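PDB 3LY0: dipeptidase AC. Metallo peptidase. MEROPS family M19 from Rhodobacter sphaeroides, which probably hydrolyses dipeptides as a zinc-dependent metallodipeptidase, and here holds a phosphinate mimic of L-Ala-D-Ala at its two-zinc centre. Local coordinates for residues A[37-41]-A[307-312]; A[83-88]-A[166-171]; A[257-261]-A[347-353]. The contacts are given in a common frame with arbitrary orientation. Residue numbers count along the deposited sequence, not the author numbering.

Contact 1 of 3, residues A[37-41]-A[307-312]. With LY0 ((2R)-3-[(R)-[(1R)-1-aminoethyl](hydroxy)phosphoryl]-2-methylpropanoic acid), chain C.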
loop_
_atom_site.group_PDB
_atom_site.type_symbol
_atom_site.label_atom_id
_atom_site.label_comp_id
_atom_site.label_asym_id
_atom_site.label_seq_id
_atom_site.Cartn_x
_atom_site.Cartn_y
_atom_site.Cartn_z
ATOM N N THR A 37 3.139 -5.062 20.228
ATOM C CA THR A 37 4.070 -4.516 19.247
ATOM C C THR A 37 3.364 -4.060 17.976
ATOM O O THR A 37 2.184 -4.339 17.760
ATOM C CB THR A 37 5.161 -5.540 18.846
ATOM O OG1 THR A 37 4.613 -6.525 17.959
ATOM C CG2 THR A 37 5.739 -6.230 20.074
ATOM N N GLY A 38 4.105 -3.354 17.133
ATOM C CA GLY A 38 3.622 -3.029 15.804
ATOM C C GLY A 38 2.454 -2.065 15.790
ATOM O O GLY A 38 2.171 -1.383 16.783
ATOM N N HIS A 39 1.771 -2.013 14.653
ATOM C CA HIS A 39 0.780 -0.978 14.396
ATOM C C HIS A 39 -0.650 -1.480 14.420
ATOM O O HIS A 39 -1.562 -0.730 14.764
ATOM C CB HIS A 39 1.026 -0.335 13.034
ATOM C CG HIS A 39 2.276 0.477 12.961
ATOM N ND1 HIS A 39 2.948 0.692 11.778
ATOM C CD2 HIS A 39 2.975 1.134 13.919
ATOM C CE1 HIS A 39 4.008 1.445 12.009
ATOM N NE2 HIS A 39 4.045 1.730 13.301
ATOM N N LEU A 40 -0.842 -2.738 14.035
ATOM C CA LEU A 40 -2.175 -3.301 13.828
ATOM C C LEU A 40 -2.428 -4.568 14.637
ATOM O O LEU A 40 -1.505 -5.336 14.932
ATOM C CB LEU A 40 -2.389 -3.635 12.342
ATOM C CG LEU A 40 -2.567 -2.454 11.387
ATOM C CD1 LEU A 40 -2.327 -2.914 9.943
ATOM C CD2 LEU A 40 -3.936 -1.836 11.538
ATOM N N ASP A 41 -3.703 -4.770 14.969
ATOM C CA ASP A 41 -4.273 -6.036 15.416
ATOM C C ASP A 41 -5.770 -5.771 15.506
ATOM O O ASP A 41 -6.198 -4.625 15.374
ATOM C CB ASP A 41 -3.682 -6.522 16.751
ATOM C CG ASP A 41 -3.654 -5.442 17.813
ATOM O OD1 ASP A 41 -4.743 -4.982 18.215
ATOM O OD2 ASP A 41 -2.535 -5.063 18.248
ATOM N N PHE A 307 0.976 0.800 7.464
ATOM C CA PHE A 307 1.008 0.222 8.810
ATOM C C PHE A 307 1.745 -1.123 8.801
ATOM O O PHE A 307 1.509 -1.979 7.932
ATOM C CB PHE A 307 -0.402 -0.005 9.376
ATOM C CG PHE A 307 -1.080 1.233 9.911
ATOM C CD1 PHE A 307 -0.402 2.149 10.698
ATOM C CD2 PHE A 307 -2.438 1.442 9.660
ATOM C CE1 PHE A 307 -1.058 3.272 11.207
ATOM C CE2 PHE A 307 -3.092 2.559 10.159
ATOM C CZ PHE A 307 -2.398 3.473 10.927
ATOM N N ASP A 308 2.630 -1.293 9.784
ATOM C CA ASP A 308 3.461 -2.490 9.962
ATOM C C ASP A 308 4.504 -2.720 8.871
ATOM O O ASP A 308 5.196 -3.740 8.872
ATOM C CB ASP A 308 2.602 -3.729 10.233
ATOM C CG ASP A 308 2.101 -3.781 11.670
ATOM O OD1 ASP A 308 2.885 -3.416 12.570
ATOM O OD2 ASP A 308 0.939 -4.174 11.898
ATOM N N GLY A 309 4.646 -1.752 7.967
ATOM C CA GLY A 309 5.673 -1.818 6.938
ATOM C C GLY A 309 6.759 -0.756 7.043
ATOM O O GLY A 309 7.802 -0.882 6.408
ATOM N N ALA A 310 6.533 0.283 7.843
ATOM C CA ALA A 310 7.449 1.420 7.921
ATOM C C ALA A 310 7.319 2.142 9.252
ATOM O O ALA A 310 6.328 1.991 9.955
ATOM C CB ALA A 310 7.158 2.387 6.786
ATOM N N THR A 311 8.315 2.954 9.589
ATOM C CA THR A 311 8.189 3.857 10.730
ATOM C C THR A 311 7.262 5.003 10.336
ATOM O O THR A 311 7.411 5.571 9.251
ATOM C CB THR A 311 9.551 4.438 11.139
ATOM O OG1 THR A 311 10.426 3.362 11.498
ATOM C CG2 THR A 311 9.397 5.380 12.333
ATOM N N ILE A 312 6.322 5.346 11.217
ATOM C CA ILE A 312 5.329 6.383 10.924
ATOM C C ILE A 312 5.449 7.526 11.949
ATOM O O ILE A 312 6.179 7.389 12.934
ATOM C CB ILE A 312 3.892 5.776 10.872
ATOM C CG1 ILE A 312 3.444 5.302 12.261
ATOM C CG2 ILE A 312 3.843 4.629 9.862
ATOM C CD1 ILE A 312 2.027 4.708 12.304
HETATM P P LY0 C . 6.854 -1.619 2.309
HETATM C C1 LY0 C . 8.640 -3.557 3.233
HETATM N N1 LY0 C . 6.346 -4.239 2.586
HETATM C C2 LY0 C . 7.172 -3.197 3.171
HETATM C C4 LY0 C . 7.559 -0.218 3.265
HETATM C C5 LY0 C . 8.386 0.753 2.469
HETATM C C6 LY0 C . 7.722 1.174 1.186
HETATM C C7 LY0 C . 8.968 1.886 3.274
HETATM O O31 LY0 C . 5.352 -1.524 2.185
HETATM O O32 LY0 C . 7.466 -1.697 0.871
HETATM O O61 LY0 C . 8.459 1.812 0.243
HETATM O O62 LY0 C . 6.527 0.922 0.957
HETATM O O HOH W 1 6.377 3.608 13.888
#
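H39 and D308 lock two loops together by exchanging hydrogen bonds between side chain and backbone. H39 takes the m rotamer, and the 307-312 loop runs round the edge of its ring. D308 N donates to H39 ND1 at 2.8 Å in an almost linear bond. The D308 side chain, also m at chi1, answers with its carboxylate. D308 OD1 accepts from H39 N at 2.7 Å, and D308 OD2 accepts a weak bond from L40 N at 3.1 Å. A side chain on G38 would clash with D308 OD1, and its positive phi also suits glycine. I312, at chi1 p, places CD1 over one face of the H39 ring, 3.9 Å from its centroid, a CH-pi contact. L40 CD1 packs on F307 CB at 3.5 Å. Water 1 joins H39 NE2 to I312 N. The 307-312 loop follows strand 301-303 of the TIM barrel and lines the ligand pocket: G309 O lies 3.2 Å from LY0 C4. R19 forms a salt bridge with D308 OD2 and so balances its charge. Because ND1 of H39 accepts a backbone N-H, that nitrogen must be without a proton.

Contact 2 of 3, residues A[83-88]-A[166-171]. With LY0 ((2R)-3-[(R)-[(1R)-1-aminoethyl](hydroxy)phosphoryl]-2-methylpropanoic acid), chain C.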
loop_
_atom_site.group_PDB
_atom_site.type_symbol
_atom_site.label_atom_id
_atom_site.label_comp_id
_atom_site.label_asym_id
_atom_site.label_seq_id
_atom_site.Cartn_x
_atom_site.Cartn_y
_atom_site.Cartn_z
ATOM N N LEU A 83 19.637 -2.520 -4.699
ATOM C CA LEU A 83 18.511 -3.404 -5.016
ATOM C C LEU A 83 18.897 -4.844 -4.705
ATOM O O LEU A 83 20.002 -5.277 -5.038
ATOM C CB LEU A 83 18.139 -3.289 -6.493
ATOM C CG LEU A 83 17.491 -1.975 -6.929
ATOM C CD1 LEU A 83 17.535 -1.821 -8.454
ATOM C CD2 LEU A 83 16.056 -1.892 -6.402
ATOM N N PRO A 84 17.990 -5.598 -4.072
ATOM C CA PRO A 84 18.233 -7.025 -3.853
ATOM C C PRO A 84 18.155 -7.788 -5.164
ATOM O O PRO A 84 17.635 -7.283 -6.165
ATOM C CB PRO A 84 17.066 -7.458 -2.952
ATOM C CG PRO A 84 16.379 -6.208 -2.516
ATOM C CD PRO A 84 16.681 -5.168 -3.556
ATOM N N PRO A 85 18.662 -9.024 -5.162
ATOM C CA PRO A 85 18.522 -9.895 -6.330
ATOM C C PRO A 85 17.069 -10.311 -6.560
ATOM O O PRO A 85 16.259 -10.314 -5.628
ATOM C CB PRO A 85 19.346 -11.137 -5.959
ATOM C CG PRO A 85 20.093 -10.800 -4.739
ATOM C CD PRO A 85 19.400 -9.657 -4.060
ATOM N N MET A 86 16.755 -10.662 -7.802
ATOM C CA MET A 86 15.433 -11.151 -8.167
ATOM C C MET A 86 15.115 -12.448 -7.416
ATOM O O MET A 86 15.984 -13.298 -7.229
ATOM C CB MET A 86 15.365 -11.371 -9.694
ATOM C CG MET A 86 13.977 -11.742 -10.262
ATOM S SD MET A 86 13.934 -11.836 -12.080
ATOM C CE MET A 86 15.693 -11.880 -12.408
ATOM N N ILE A 87 13.870 -12.578 -6.962
ATOM C CA ILE A 87 13.377 -13.824 -6.387
ATOM C C ILE A 87 12.450 -14.457 -7.415
ATOM O O ILE A 87 11.558 -13.789 -7.943
ATOM C CB ILE A 87 12.614 -13.574 -5.065
ATOM C CG1 ILE A 87 13.521 -12.901 -4.034
ATOM C CG2 ILE A 87 12.055 -14.882 -4.499
ATOM C CD1 ILE A 87 12.792 -12.468 -2.777
ATOM N N ARG A 88 12.689 -15.724 -7.747
ATOM C CA ARG A 88 11.883 -16.391 -8.761
ATOM C C ARG A 88 10.681 -17.089 -8.131
ATOM O O ARG A 88 10.627 -17.259 -6.910
ATOM C CB ARG A 88 12.724 -17.390 -9.561
ATOM C CG ARG A 88 13.892 -16.745 -10.304
ATOM C CD ARG A 88 13.434 -15.600 -11.204
ATOM N NE ARG A 88 12.767 -16.086 -12.406
ATOM C CZ ARG A 88 13.400 -16.426 -13.525
ATOM N NH1 ARG A 88 12.711 -16.860 -14.573
ATOM N NH2 ARG A 88 14.722 -16.330 -13.597
ATOM N N TRP A 166 8.002 -4.884 -6.200
ATOM C CA TRP A 166 8.405 -4.202 -4.989
ATOM C C TRP A 166 9.680 -3.443 -5.400
ATOM O O TRP A 166 9.919 -3.257 -6.601
ATOM C CB TRP A 166 8.635 -5.219 -3.860
ATOM C CG TRP A 166 8.984 -4.579 -2.571
ATOM C CD1 TRP A 166 8.187 -3.750 -1.820
ATOM C CD2 TRP A 166 10.226 -4.689 -1.869
ATOM N NE1 TRP A 166 8.867 -3.336 -0.699
ATOM C CE2 TRP A 166 10.123 -3.887 -0.708
ATOM C CE3 TRP A 166 11.424 -5.368 -2.114
ATOM C CZ2 TRP A 166 11.163 -3.761 0.211
ATOM C CZ3 TRP A 166 12.467 -5.229 -1.193
ATOM C CH2 TRP A 166 12.325 -4.436 -0.049
ATOM N N SER A 167 10.489 -3.006 -4.439
ATOM C CA SER A 167 11.735 -2.311 -4.777
ATOM C C SER A 167 12.842 -3.340 -5.045
ATOM O O SER A 167 13.808 -3.459 -4.284
ATOM C CB SER A 167 12.099 -1.324 -3.669
ATOM O OG SER A 167 11.288 -0.152 -3.755
ATOM N N ARG A 168 12.666 -4.093 -6.134
ATOM C CA ARG A 168 13.473 -5.274 -6.424
ATOM C C ARG A 168 13.057 -5.765 -7.807
ATOM O O ARG A 168 11.882 -5.707 -8.145
ATOM C CB ARG A 168 13.182 -6.337 -5.359
ATOM C CG ARG A 168 13.888 -7.675 -5.541
ATOM C CD ARG A 168 13.561 -8.594 -4.366
ATOM N NE ARG A 168 12.119 -8.817 -4.262
ATOM C CZ ARG A 168 11.454 -8.987 -3.127
ATOM N NH1 ARG A 168 12.085 -8.976 -1.962
ATOM N NH2 ARG A 168 10.139 -9.175 -3.167
ATOM N N PRO A 169 14.021 -6.215 -8.630
ATOM C CA PRO A 169 13.655 -6.615 -9.993
ATOM C C PRO A 169 12.775 -7.867 -10.013
ATOM O O PRO A 169 12.945 -8.738 -9.159
ATOM C CB PRO A 169 15.016 -6.911 -10.642
ATOM C CG PRO A 169 15.920 -7.241 -9.498
ATOM C CD PRO A 169 15.473 -6.318 -8.391
ATOM N N THR A 170 11.862 -7.945 -10.978
ATOM C CA THR A 170 11.054 -9.147 -11.184
ATOM C C THR A 170 11.071 -9.494 -12.670
ATOM O O THR A 170 11.605 -8.731 -13.476
ATOM C CB THR A 170 9.587 -8.936 -10.773
ATOM O OG1 THR A 170 8.935 -8.091 -11.730
ATOM C CG2 THR A 170 9.483 -8.335 -9.372
ATOM N N VAL A 171 10.482 -10.630 -13.038
ATOM C CA VAL A 171 10.368 -10.979 -14.453
ATOM C C VAL A 171 9.469 -10.009 -15.221
ATOM O O VAL A 171 9.382 -10.073 -16.443
ATOM C CB VAL A 171 9.850 -12.423 -14.654
ATOM C CG1 VAL A 171 10.820 -13.424 -14.049
ATOM C CG2 VAL A 171 8.454 -12.604 -14.065
HETATM P P LY0 C . 6.854 -1.619 2.309
HETATM C C1 LY0 C . 8.640 -3.557 3.233
HETATM N N1 LY0 C . 6.346 -4.239 2.586
HETATM C C2 LY0 C . 7.172 -3.197 3.171
HETATM C C4 LY0 C . 7.559 -0.218 3.265
HETATM C C5 LY0 C . 8.386 0.753 2.469
HETATM C C6 LY0 C . 7.722 1.174 1.186
HETATM C C7 LY0 C . 8.968 1.886 3.274
HETATM O O31 LY0 C . 5.352 -1.524 2.185
HETATM O O32 LY0 C . 7.466 -1.697 0.871
HETATM O O61 LY0 C . 8.459 1.812 0.243
HETATM O O62 LY0 C . 6.527 0.922 0.957
HETATM O O HOH W 2 12.213 -10.219 -7.092
#
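L83 points toward the other loop. L83 CD2 lies 3.5 Å from S167 O; S167 is the central residue of an inverse gamma turn. P84 is the next residue to pack. P84 CG meets the edge of the W166 ring, 4.2 Å from W166 CZ3. P84 CD sits 3.4 Å from S167 O, and P84 O is 3.2 Å from P169 CD. The CA-to-CB bond of P85 points away, but P85 O comes within 3.4 Å of R168 CD. The two loops make no direct hydrogen bond with each other; water 2 links them.

Both belong to the active-site end of the TIM barrel. The 166-171 loop leaves strand 159-163, and W166 NE1 donates a hydrogen bond to the phosphinate oxygen O32 of LY0 at 2.7 Å. The parts of the chain flanking this contact also pair, through the antiparallel strands 79-80 and 179-180. S167 OG hydrogen-bonds with V176 O and with ND1 of H212, a zinc ligand. The R168 guanidinium is held by E142, S61 and V59.

M86 extends with chi1 and chi2 both t. M86 CG passes P169 O at 3.4 Å, and M86 SD lies 4.0 Å from V171 CG1. I87 N donates to water 2 at 2.9 Å. That water donates to P169 O at 2.6 Å and accepts a weak bond from R168 NE. I87 CD1 lies over one face of the R168 guanidinium, 3.7 Å from NH1. R88, at the N-cap position of helix 89-109, brings NE to 3.7 Å from V171 CG1.

Contact 3 of 3, residues A[257-261]-A[347-353]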
loop_
_atom_site.group_PDB
_atom_site.type_symbol
_atom_site.label_atom_id
_atom_site.label_comp_id
_atom_site.label_asym_id
_atom_site.label_seq_id
_atom_site.Cartn_x
_atom_site.Cartn_y
_atom_site.Cartn_z
ATOM N N SER A 257 -6.618 9.555 -15.609
ATOM C CA SER A 257 -7.178 8.205 -15.615
ATOM C C SER A 257 -8.290 8.008 -14.587
ATOM O O SER A 257 -8.837 6.913 -14.490
ATOM C CB SER A 257 -6.074 7.177 -15.355
ATOM O OG SER A 257 -5.732 7.126 -13.976
ATOM N N ARG A 258 -8.613 9.054 -13.824
ATOM C CA ARG A 258 -9.580 8.959 -12.723
ATOM C C ARG A 258 -9.098 7.959 -11.680
ATOM O O ARG A 258 -9.864 7.118 -11.196
ATOM C CB ARG A 258 -10.969 8.568 -13.227
ATOM C CG ARG A 258 -11.522 9.474 -14.317
ATOM C CD ARG A 258 -12.896 8.982 -14.763
ATOM N NE ARG A 258 -13.881 9.044 -13.684
ATOM C CZ ARG A 258 -14.944 8.250 -13.592
ATOM N NH1 ARG A 258 -15.164 7.316 -14.511
ATOM N NH2 ARG A 258 -15.788 8.384 -12.574
ATOM N N GLY A 259 -7.820 8.073 -11.336
ATOM C CA GLY A 259 -7.158 7.108 -10.473
ATOM C C GLY A 259 -7.200 7.410 -8.984
ATOM O O GLY A 259 -8.158 7.978 -8.471
ATOM N N MET A 260 -6.156 7.002 -8.272
ATOM C CA MET A 260 -6.181 7.101 -6.819
ATOM C C MET A 260 -4.773 7.014 -6.273
ATOM O O MET A 260 -3.949 6.210 -6.748
ATOM C CB MET A 260 -7.021 5.944 -6.259
ATOM C CG MET A 260 -7.234 5.971 -4.750
ATOM S SD MET A 260 -8.328 7.315 -4.129
ATOM C CE MET A 260 -8.356 6.872 -2.386
ATOM N N VAL A 261 -4.493 7.865 -5.284
ATOM C CA VAL A 261 -3.232 7.790 -4.554
ATOM C C VAL A 261 -3.519 7.703 -3.066
ATOM O O VAL A 261 -4.274 8.514 -2.523
ATOM C CB VAL A 261 -2.310 8.999 -4.845
ATOM C CG1 VAL A 261 -1.067 8.942 -3.953
ATOM C CG2 VAL A 261 -1.903 9.010 -6.313
ATOM N N TRP A 347 -11.627 5.448 -1.890
ATOM C CA TRP A 347 -11.245 4.065 -2.169
ATOM C C TRP A 347 -12.427 3.266 -2.684
ATOM O O TRP A 347 -12.280 2.494 -3.628
ATOM C CB TRP A 347 -10.655 3.352 -0.951
ATOM C CG TRP A 347 -9.175 3.569 -0.833
ATOM C CD1 TRP A 347 -8.506 4.152 0.211
ATOM C CD2 TRP A 347 -8.177 3.230 -1.809
ATOM N NE1 TRP A 347 -7.160 4.187 -0.050
ATOM C CE2 TRP A 347 -6.928 3.625 -1.283
ATOM C CE3 TRP A 347 -8.220 2.626 -3.075
ATOM C CZ2 TRP A 347 -5.729 3.438 -1.976
ATOM C CZ3 TRP A 347 -7.024 2.432 -3.759
ATOM C CH2 TRP A 347 -5.797 2.842 -3.205
ATOM N N TYR A 348 -13.592 3.428 -2.062
ATOM C CA TYR A 348 -14.739 2.627 -2.483
ATOM C C TYR A 348 -15.127 2.936 -3.925
ATOM O O TYR A 348 -15.441 2.026 -4.689
ATOM C CB TYR A 348 -15.939 2.802 -1.542
ATOM C CG TYR A 348 -15.705 2.397 -0.100
ATOM C CD1 TYR A 348 -14.626 1.597 0.269
ATOM C CD2 TYR A 348 -16.578 2.811 0.897
ATOM C CE1 TYR A 348 -14.423 1.230 1.592
ATOM C CE2 TYR A 348 -16.380 2.453 2.225
ATOM C CZ TYR A 348 -15.300 1.662 2.566
ATOM O OH TYR A 348 -15.099 1.302 3.879
ATOM N N GLY A 349 -15.108 4.214 -4.290
ATOM C CA GLY A 349 -15.356 4.609 -5.666
ATOM C C GLY A 349 -14.323 4.028 -6.619
ATOM O O GLY A 349 -14.670 3.525 -7.683
ATOM N N LEU A 350 -13.048 4.105 -6.239
ATOM C CA LEU A 350 -11.976 3.543 -7.051
ATOM C C LEU A 350 -12.202 2.039 -7.291
ATOM O O LEU A 350 -12.024 1.539 -8.411
ATOM C CB LEU A 350 -10.620 3.799 -6.374
ATOM C CG LEU A 350 -9.365 3.230 -7.058
ATOM C CD1 LEU A 350 -9.191 1.732 -6.799
ATOM C CD2 LEU A 350 -9.356 3.522 -8.557
ATOM N N LEU A 351 -12.586 1.320 -6.242
ATOM C CA LEU A 351 -12.824 -0.113 -6.384
ATOM C C LEU A 351 -13.930 -0.371 -7.392
ATOM O O LEU A 351 -13.826 -1.279 -8.209
ATOM C CB LEU A 351 -13.153 -0.765 -5.043
ATOM C CG LEU A 351 -12.040 -0.718 -3.991
ATOM C CD1 LEU A 351 -12.547 -1.313 -2.678
ATOM C CD2 LEU A 351 -10.780 -1.426 -4.481
ATOM N N GLU A 352 -14.975 0.448 -7.357
ATOM C CA GLU A 352 -16.090 0.267 -8.279
ATOM C C GLU A 352 -15.654 0.568 -9.712
ATOM O O GLU A 352 -16.037 -0.142 -10.652
ATOM C CB GLU A 352 -17.293 1.120 -7.847
ATOM C CG GLU A 352 -17.916 0.629 -6.544
ATOM C CD GLU A 352 -18.999 1.547 -6.000
ATOM O OE1 GLU A 352 -19.898 1.034 -5.301
ATOM O OE2 GLU A 352 -18.951 2.766 -6.271
ATOM N N ARG A 353 -14.828 1.598 -9.882
ATOM C CA ARG A 353 -14.315 1.933 -11.204
ATOM C C ARG A 353 -13.382 0.871 -11.773
ATOM O O ARG A 353 -13.222 0.772 -12.989
ATOM C CB ARG A 353 -13.597 3.284 -11.192
ATOM C CG ARG A 353 -14.483 4.462 -10.844
ATOM C CD ARG A 353 -13.848 5.785 -11.253
ATOM N NE ARG A 353 -12.598 6.097 -10.552
ATOM C CZ ARG A 353 -12.534 6.496 -9.285
ATOM N NH1 ARG A 353 -13.638 6.610 -8.562
ATOM N NH2 ARG A 353 -11.361 6.778 -8.736
#
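This contact joins a strand of the TIM barrel to the C-terminal helix 336-354. The helix packs near the end of the barrel where the strands begin, and M260 is the first residue of strand 260-263. W347 comes first along the helix. M260 CE sits 3.5 Å from the centroid of the W347 five-membered ring, squarely over the face, in a CH-pi contact. M260 SD is 4.8 Å from the centroid of the W347 six-membered ring, a Met-aromatic contact. W347 NE1 is hydrogen-bonded to M303 O. One turn on, L350 points toward the strand, and L350 CG meets M260 CB at 3.7 Å. L350 also touches V230 of the neighbouring strand 230-231. R353 follows a further turn along. It reaches R258, which has positive phi and ends helix 248-256 in a Schellman motif. The R353 CD atom lies over one face of the R258 guanidinium. R258 O accepts two hydrogen bonds, from R353 NH2 at 2.9 Å and R353 NE at 3.0 Å.

Contacts 1 and 2 both touch LY0, yet not each other. Their centres are 24 Å apart and their nearest atoms about 8 Å. Contact 1 supplies G309 and A310 to the pocket, and contact 2 supplies W166, whose side chain is about 4 Å from a zinc ion. Both segments of contact 2 fall between those of contact 1 in sequence. Contact 3 crosses contact 1 in sequence and lies on the opposite side of the chain's centre, with centres 25 Å apart. It stays clear of the ligand: the W347 side chain is about 13 Å from LY0, but about 7 Å from that of the zinc ligand H13. Contact 2 is complete before contact 3 begins, and their centres are 28 Å apart.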